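Local structure of periplasmic binding protein (Sulfurospirillum deleyianum, 4PAG) at residues W268-L279 / K300-F309. The protein is a periplasmic solute-binding protein that probably captures a ligand, likely a metal chelate, and delivers it to an ABC transporter for uptake. Residues are numbered along the deposited sequence; the frame is centred on the assembly and turned at random.
Sequences WTDRPPSFMRIL and KVKAFYQLFF
The Phe304 ring is sandwiched. Leu279 CB sits over the centre of one face, 3.9 Å from the ring centroid, a CH-pi contact. Phe308 CD1, one turn on in the same helix, lies toward the rim of the opposite face. At the Phe304 edge comes the selenium of selenomethionine Met276, with SE 3.9 Å from Phe304 CE1. The same selenium meets the edge of Phe309, with SE 3.6 Å from Phe309 CZ. Both are Met-aromatic contacts. The Met276 chain, bent at chi2 and chi3, brings SE to both rings. Phe275 and Phe308 have nearly parallel planes, 10° apart, but the rings are slid so far that they barely overlap. Their closest atoms are Phe275 CE2 and Phe308 CD2, at 3.5 Å.

Trp268 is gripped at its edge. Its NE1 donates to Tyr305 OH at 2.9 Å, with an N-H...O angle of 160° and the oxygen close to the indole plane. Tyr305 OH also hydrogen-bonds Ser264 O. One face of the indole carries Leu279 CD2 near its rim, and Trp268 CH2 touches Val301 CG2 at 3.7 Å. With an alanine here the indole N-H is gone, and Tyr305 OH, left with Ser264 O, is likely to turn more freely, with a gap beside Val301 and Leu279 CD2. The side chain of Trp268 is about 8 Å from the bound histidine, and Val301 touches Phe322 of that pocket.

Leu279 is a knob in a hole formed by Lys300, Val301, Phe304 and Tyr305. Its CD2 lies at the edge of the Tyr305 ring, in plane, 3.8 Å from Tyr305 CE1. Ile278 CG2 packs on Phe304 CE2, and Ile278 also touches Tyr154 of helix 141-163.

The result is a buried aromatic and aliphatic core. It joins helix 297-309 to helix 277-288 and the loop that leads into it. Both helices probably belong to the C-terminal lobe, beside long helix 141-163, which is consistent with the lobe-connecting helix of iron-siderophore and B12 binding proteins.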
loop_
_atom_site.group_PDB
_atom_site.type_symbol
_atom_site.label_atom_id
_atom_site.label_comp_id
_atom_site.label_asym_id
_atom_site.label_seq_id
_atom_site.Cartn_x
_atom_site.Cartn_y
_atom_site.Cartn_z
ATOM N N TRP A 268 -0.984 -6.048 1.296
ATOM C CA TRP A 268 -0.346 -6.120 -0.012
ATOM C C TRP A 268 -0.923 -5.146 -1.045
ATOM O O TRP A 268 -0.247 -4.858 -2.025
ATOM C CB TRP A 268 -0.392 -7.553 -0.583
ATOM C CG TRP A 268 0.589 -8.503 0.043
ATOM C CD1 TRP A 268 1.223 -8.361 1.248
ATOM C CD2 TRP A 268 1.026 -9.756 -0.489
ATOM N NE1 TRP A 268 2.036 -9.433 1.482
ATOM C CE2 TRP A 268 1.930 -10.309 0.436
ATOM C CE3 TRP A 268 0.740 -10.466 -1.662
ATOM C CZ2 TRP A 268 2.560 -11.539 0.224
ATOM C CZ3 TRP A 268 1.365 -11.685 -1.865
ATOM C CH2 TRP A 268 2.257 -12.206 -0.927
ATOM N N THR A 269 -2.142 -4.639 -0.849
ATOM C CA THR A 269 -2.769 -3.789 -1.887
ATOM C C THR A 269 -3.402 -2.460 -1.453
ATOM O O THR A 269 -3.531 -1.561 -2.285
ATOM C CB THR A 269 -3.808 -4.580 -2.731
ATOM O OG1 THR A 269 -5.014 -4.778 -1.984
ATOM C CG2 THR A 269 -3.253 -5.925 -3.152
ATOM N N ASP A 270 -3.772 -2.309 -0.181
ATOM C CA ASP A 270 -4.594 -1.168 0.248
ATOM C C ASP A 270 -4.692 -1.089 1.784
ATOM O O ASP A 270 -4.391 -2.058 2.474
ATOM C CB ASP A 270 -5.994 -1.334 -0.359
ATOM C CG ASP A 270 -6.835 -0.079 -0.286
ATOM O OD1 ASP A 270 -6.282 1.026 -0.096
ATOM O OD2 ASP A 270 -8.072 -0.203 -0.443
ATOM N N ARG A 271 -5.094 0.066 2.319
ATOM C CA ARG A 271 -5.406 0.197 3.742
ATOM C C ARG A 271 -4.184 -0.138 4.613
ATOM O O ARG A 271 -4.283 -0.914 5.557
ATOM C CB ARG A 271 -6.603 -0.707 4.126
ATOM C CG ARG A 271 -7.794 -0.647 3.184
ATOM C CD ARG A 271 -8.418 0.743 3.085
ATOM N NE ARG A 271 -9.355 0.829 1.965
ATOM C CZ ARG A 271 -10.174 1.856 1.724
ATOM N NH1 ARG A 271 -10.222 2.905 2.536
ATOM N NH2 ARG A 271 -10.964 1.827 0.661
ATOM N N PRO A 272 -3.028 0.482 4.318
ATOM C CA PRO A 272 -2.797 1.574 3.386
ATOM C C PRO A 272 -2.285 1.189 1.993
ATOM O O PRO A 272 -1.695 0.121 1.816
ATOM C CB PRO A 272 -1.681 2.346 4.075
ATOM C CG PRO A 272 -0.851 1.254 4.684
ATOM C CD PRO A 272 -1.817 0.184 5.103
ATOM N N PRO A 273 -2.467 2.095 1.019
ATOM C CA PRO A 273 -1.639 2.073 -0.179
ATOM C C PRO A 273 -0.188 2.188 0.278
ATOM O O PRO A 273 0.102 2.971 1.177
ATOM C CB PRO A 273 -2.051 3.336 -0.940
ATOM C CG PRO A 273 -3.274 3.839 -0.286
ATOM C CD PRO A 273 -3.312 3.293 1.100
ATOM N N SER A 274 0.703 1.381 -0.278
ATOM C CA SER A 274 2.106 1.432 0.117
ATOM C C SER A 274 3.003 0.732 -0.895
ATOM O O SER A 274 2.533 0.111 -1.857
ATOM C CB SER A 274 2.309 0.782 1.492
ATOM O OG SER A 274 2.346 -0.639 1.387
ATOM N N PHE A 275 4.303 0.835 -0.640
ATOM C CA PHE A 275 5.325 0.133 -1.408
ATOM C C PHE A 275 5.089 -1.386 -1.516
ATOM O O PHE A 275 5.647 -2.033 -2.398
ATOM C CB PHE A 275 6.691 0.376 -0.768
ATOM C CG PHE A 275 6.897 -0.411 0.479
ATOM C CD1 PHE A 275 6.485 0.082 1.699
ATOM C CD2 PHE A 275 7.461 -1.684 0.423
ATOM C CE1 PHE A 275 6.650 -0.673 2.853
ATOM C CE2 PHE A 275 7.620 -2.436 1.565
ATOM C CZ PHE A 275 7.218 -1.928 2.790
HETATM N N MSE A 276 4.293 -1.964 -0.620
HETATM C CA MSE A 276 3.957 -3.399 -0.706
HETATM C C MSE A 276 3.354 -3.753 -2.051
HETATM O O MSE A 276 3.403 -4.920 -2.479
HETATM C CB MSE A 276 2.947 -3.812 0.364
HETATM C CG MSE A 276 3.443 -3.690 1.797
HETATM SE SE MSE A 276 4.954 -4.892 2.189
HETATM C CE MSE A 276 4.030 -6.631 2.040
ATOM N N ARG A 277 2.791 -2.757 -2.733
ATOM C CA ARG A 277 2.213 -2.941 -4.075
ATOM C C ARG A 277 3.215 -3.409 -5.126
ATOM O O ARG A 277 2.828 -4.028 -6.126
ATOM C CB ARG A 277 1.537 -1.659 -4.541
ATOM C CG ARG A 277 0.266 -1.361 -3.774
ATOM C CD ARG A 277 -0.210 0.074 -3.937
ATOM N NE ARG A 277 -1.570 0.167 -3.431
ATOM C CZ ARG A 277 -2.402 1.186 -3.601
ATOM N NH1 ARG A 277 -2.029 2.286 -4.258
ATOM N NH2 ARG A 277 -3.632 1.099 -3.094
ATOM N N ILE A 278 4.496 -3.117 -4.899
ATOM C CA ILE A 278 5.571 -3.674 -5.713
ATOM C C ILE A 278 5.410 -5.197 -5.857
ATOM O O ILE A 278 5.580 -5.745 -6.946
ATOM C CB ILE A 278 6.938 -3.324 -5.095
ATOM C CG1 ILE A 278 7.198 -1.825 -5.263
ATOM C CG2 ILE A 278 8.060 -4.128 -5.734
ATOM C CD1 ILE A 278 8.158 -1.256 -4.236
ATOM N N LEU A 279 5.067 -5.858 -4.754
ATOM C CA LEU A 279 4.794 -7.292 -4.748
ATOM C C LEU A 279 3.311 -7.575 -4.976
ATOM O O LEU A 279 2.952 -8.488 -5.727
ATOM C CB LEU A 279 5.227 -7.898 -3.415
ATOM C CG LEU A 279 4.927 -9.379 -3.194
ATOM C CD1 LEU A 279 5.739 -10.229 -4.146
ATOM C CD2 LEU A 279 5.223 -9.757 -1.751
ATOM N N LYS A 300 9.025 -14.587 -6.018
ATOM C CA LYS A 300 8.976 -13.128 -5.823
ATOM C C LYS A 300 8.658 -12.750 -4.373
ATOM O O LYS A 300 9.280 -11.845 -3.816
ATOM C CB LYS A 300 7.962 -12.488 -6.762
ATOM C CG LYS A 300 8.415 -12.512 -8.207
ATOM C CD LYS A 300 7.673 -11.499 -9.060
ATOM C CE LYS A 300 8.411 -11.234 -10.360
ATOM N NZ LYS A 300 9.644 -10.433 -10.139
ATOM N N VAL A 301 7.711 -13.451 -3.761
ATOM C CA VAL A 301 7.401 -13.218 -2.349
ATOM C C VAL A 301 8.658 -13.437 -1.505
ATOM O O VAL A 301 9.002 -12.604 -0.664
ATOM C CB VAL A 301 6.250 -14.122 -1.831
ATOM C CG1 VAL A 301 5.958 -13.836 -0.365
ATOM C CG2 VAL A 301 4.982 -13.921 -2.651
ATOM N N LYS A 302 9.353 -14.548 -1.745
ATOM C CA LYS A 302 10.533 -14.889 -0.951
ATOM C C LYS A 302 11.624 -13.837 -1.081
ATOM O O LYS A 302 12.167 -13.399 -0.070
ATOM C CB LYS A 302 11.075 -16.287 -1.310
ATOM C CG LYS A 302 10.319 -17.420 -0.639
ATOM C CD LYS A 302 10.740 -18.776 -1.208
ATOM C CE LYS A 302 10.170 -19.942 -0.414
ATOM N NZ LYS A 302 11.165 -20.570 0.501
ATOM N N ALA A 303 11.921 -13.417 -2.312
ATOM C CA ALA A 303 12.956 -12.405 -2.557
ATOM C C ALA A 303 12.570 -11.049 -1.967
ATOM O O ALA A 303 13.393 -10.365 -1.370
ATOM C CB ALA A 303 13.226 -12.262 -4.047
ATOM N N PHE A 304 11.311 -10.673 -2.132
ATOM C CA PHE A 304 10.824 -9.398 -1.620
ATOM C C PHE A 304 10.915 -9.344 -0.085
ATOM O O PHE A 304 11.421 -8.367 0.487
ATOM C CB PHE A 304 9.401 -9.152 -2.114
ATOM C CG PHE A 304 8.848 -7.814 -1.734
ATOM C CD1 PHE A 304 8.181 -7.653 -0.535
ATOM C CD2 PHE A 304 8.994 -6.716 -2.572
ATOM C CE1 PHE A 304 7.668 -6.429 -0.171
ATOM C CE2 PHE A 304 8.478 -5.484 -2.215
ATOM C CZ PHE A 304 7.814 -5.345 -1.011
ATOM N N TYR A 305 10.462 -10.401 0.577
ATOM C CA TYR A 305 10.477 -10.432 2.038
ATOM C C TYR A 305 11.900 -10.473 2.592
ATOM O O TYR A 305 12.183 -9.869 3.641
ATOM C CB TYR A 305 9.603 -11.574 2.593
ATOM C CG TYR A 305 8.166 -11.125 2.814
ATOM C CD1 TYR A 305 7.345 -10.805 1.733
ATOM C CD2 TYR A 305 7.645 -10.987 4.092
ATOM C CE1 TYR A 305 6.046 -10.371 1.926
ATOM C CE2 TYR A 305 6.339 -10.553 4.296
ATOM C CZ TYR A 305 5.544 -10.237 3.209
ATOM O OH TYR A 305 4.238 -9.804 3.390
ATOM N N GLN A 306 12.803 -11.133 1.869
ATOM C CA GLN A 306 14.194 -11.224 2.304
ATOM C C GLN A 306 14.840 -9.853 2.347
ATOM O O GLN A 306 15.456 -9.491 3.348
ATOM C CB GLN A 306 15.004 -12.154 1.396
ATOM C CG GLN A 306 16.352 -12.564 1.983
ATOM C CD GLN A 306 17.476 -11.566 1.748
ATOM O OE1 GLN A 306 17.461 -10.784 0.789
ATOM N NE2 GLN A 306 18.484 -11.612 2.619
ATOM N N LEU A 307 14.673 -9.088 1.280
ATOM C CA LEU A 307 15.321 -7.783 1.149
ATOM C C LEU A 307 14.600 -6.719 1.970
ATOM O O LEU A 307 15.234 -5.992 2.754
ATOM C CB LEU A 307 15.394 -7.363 -0.322
ATOM C CG LEU A 307 15.984 -5.974 -0.599
ATOM C CD1 LEU A 307 17.434 -5.901 -0.136
ATOM C CD2 LEU A 307 15.876 -5.615 -2.069
ATOM N N PHE A 308 13.281 -6.627 1.808
ATOM C CA PHE A 308 12.511 -5.561 2.473
ATOM C C PHE A 308 12.374 -5.753 3.979
ATOM O O PHE A 308 12.458 -4.781 4.724
ATOM C CB PHE A 308 11.132 -5.359 1.812
ATOM C CG PHE A 308 11.194 -4.557 0.546
ATOM C CD1 PHE A 308 11.655 -5.127 -0.621
ATOM C CD2 PHE A 308 10.845 -3.209 0.539
ATOM C CE1 PHE A 308 11.746 -4.387 -1.789
ATOM C CE2 PHE A 308 10.925 -2.467 -0.624
ATOM C CZ PHE A 308 11.381 -3.054 -1.793
ATOM N N PHE A 309 12.191 -6.994 4.429
ATOM C CA PHE A 309 11.932 -7.272 5.843
ATOM C C PHE A 309 13.055 -8.036 6.545
ATOM O O PHE A 309 13.060 -8.123 7.768
ATOM C CB PHE A 309 10.594 -8.012 6.007
ATOM C CG PHE A 309 9.399 -7.175 5.637
ATOM C CD1 PHE A 309 8.970 -6.155 6.482
ATOM C CD2 PHE A 309 8.717 -7.381 4.444
ATOM C CE1 PHE A 309 7.881 -5.364 6.143
ATOM C CE2 PHE A 309 7.625 -6.594 4.105
ATOM C CZ PHE A 309 7.208 -5.583 4.954
#